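Local coordinates for protein D-alanine--D-alanine ligase (Acinetobacter baumannii ACICU, PDB 5D8D) that joins two D-alanine molecules into D-alanyl-D-alanine at the expense of ATP, supplying the dipeptide for peptidoglycan synthesis in the bacterial cell wall, at residues S128-E132 against L133-V137. Numbering follows the deposited sequence.
Sequences SVIAE and LGLPV
Two consecutive backbone hydrogen bonds tie Val129 and Ile130 to the residues four places on, where helix 126-133 ends. Leu133 N donates to Val129 O at 2.9 Å, nearly straight (N-H...O 161°), as in a regular alpha-helical turn. Gly134 N lies at the same 2.9 Å from Ile130 O, but its bond is bent to 136° and reaches the oxygen from above the carbonyl plane, a less linear bond at the point where the helix ends. Gly134 then leaves helical geometry with positive phi, which favours glycine.

Val129 CG1, anti to the backbone N (chi1 168°), meets Leu133 CD2 at 3.9 Å; both residues are buried, Val129 touching Phe159 of helix 159-169 and Leu133 touching Pro116. Beyond the glycine, Leu135 folds back so that its CD1 lies over the Ile130 side chain, 3.8 Å from CG1 and nominally 3.2 Å from CG2, a carbon-carbon distance so short that its detail is doubtful.

The chain next passes a cis peptide bond before Pro136 and enters strand 137-141 of the ATP-grasp domain. Backbone bonding thus defines the helix end; the Val129-Leu133 contact lies within the last turn, and Leu135 CD1 brings the departing chain back on to Ile130.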
loop_
_atom_site.group_PDB
_atom_site.type_symbol
_atom_site.label_atom_id
_atom_site.label_comp_id
_atom_site.label_asym_id
_atom_site.label_seq_id
_atom_site.Cartn_x
_atom_site.Cartn_y
_atom_site.Cartn_z
ATOM N N SER A 128 23.048 -4.696 -18.906
ATOM C CA SER A 128 23.014 -3.589 -17.931
ATOM C C SER A 128 22.622 -4.089 -16.516
ATOM O O SER A 128 23.029 -3.488 -15.516
ATOM C CB SER A 128 22.083 -2.448 -18.399
ATOM O OG SER A 128 22.728 -1.606 -19.351
ATOM N N VAL A 129 21.835 -5.175 -16.445
ATOM C CA VAL A 129 21.522 -5.895 -15.180
ATOM C C VAL A 129 22.771 -6.606 -14.624
ATOM O O VAL A 129 23.148 -6.391 -13.466
ATOM C CB VAL A 129 20.354 -6.927 -15.369
ATOM C CG1 VAL A 129 20.210 -7.889 -14.188
ATOM C CG2 VAL A 129 19.033 -6.211 -15.591
ATOM N N ILE A 130 23.386 -7.450 -15.456
ATOM C CA ILE A 130 24.599 -8.215 -15.098
ATOM C C ILE A 130 25.771 -7.321 -14.600
ATOM O O ILE A 130 26.402 -7.638 -13.587
ATOM C CB ILE A 130 25.035 -9.140 -16.286
ATOM C CG1 ILE A 130 24.071 -10.337 -16.410
ATOM C CG2 ILE A 130 26.482 -9.619 -16.142
ATOM C CD1 ILE A 130 24.205 -11.136 -17.696
ATOM N N ALA A 131 26.050 -6.219 -15.302
ATOM C CA ALA A 131 27.182 -5.327 -14.967
ATOM C C ALA A 131 26.984 -4.565 -13.649
ATOM O O ALA A 131 27.953 -4.310 -12.925
ATOM C CB ALA A 131 27.439 -4.348 -16.108
ATOM N N GLU A 132 25.728 -4.214 -13.354
ATOM C CA GLU A 132 25.372 -3.469 -12.145
ATOM C C GLU A 132 25.262 -4.382 -10.911
ATOM O O GLU A 132 25.952 -4.173 -9.908
ATOM C CB GLU A 132 24.075 -2.659 -12.369
ATOM C CG GLU A 132 24.267 -1.228 -12.915
ATOM C CD GLU A 132 25.427 -1.051 -13.904
ATOM O OE1 GLU A 132 25.455 -1.756 -14.946
ATOM O OE2 GLU A 132 26.309 -0.191 -13.641
ATOM N N LEU A 133 24.407 -5.395 -10.994
ATOM C CA LEU A 133 24.187 -6.333 -9.872
ATOM C C LEU A 133 25.335 -7.319 -9.643
ATOM O O LEU A 133 25.644 -7.637 -8.492
ATOM C CB LEU A 133 22.864 -7.118 -10.055
ATOM C CG LEU A 133 21.539 -6.580 -9.466
ATOM C CD1 LEU A 133 21.554 -5.099 -9.088
ATOM C CD2 LEU A 133 20.380 -6.872 -10.413
ATOM N N GLY A 134 25.935 -7.811 -10.732
ATOM C CA GLY A 134 26.904 -8.918 -10.689
ATOM C C GLY A 134 26.204 -10.272 -10.747
ATOM O O GLY A 134 25.002 -10.387 -10.457
ATOM N N LEU A 135 26.943 -11.304 -11.140
ATOM C CA LEU A 135 26.432 -12.671 -11.042
ATOM C C LEU A 135 26.952 -13.295 -9.743
ATOM O O LEU A 135 28.051 -12.967 -9.293
ATOM C CB LEU A 135 26.804 -13.538 -12.263
ATOM C CG LEU A 135 25.936 -13.349 -13.533
ATOM C CD1 LEU A 135 26.598 -12.404 -14.506
ATOM C CD2 LEU A 135 25.650 -14.641 -14.265
ATOM N N PRO A 136 26.165 -14.160 -9.113
ATOM C CA PRO A 136 24.815 -14.537 -9.559
ATOM C C PRO A 136 23.686 -13.665 -8.953
ATOM O O PRO A 136 23.931 -12.875 -8.034
ATOM C CB PRO A 136 24.701 -16.004 -9.104
ATOM C CG PRO A 136 25.974 -16.324 -8.371
ATOM C CD PRO A 136 26.624 -15.027 -8.022
ATOM N N VAL A 137 22.474 -13.801 -9.497
ATOM C CA VAL A 137 21.265 -13.120 -8.982
ATOM C C VAL A 137 20.132 -14.132 -8.788
ATOM O O VAL A 137 20.217 -15.276 -9.234
ATOM C CB VAL A 137 20.765 -11.954 -9.898
ATOM C CG1 VAL A 137 21.886 -10.967 -10.191
ATOM C CG2 VAL A 137 20.141 -12.478 -11.187
#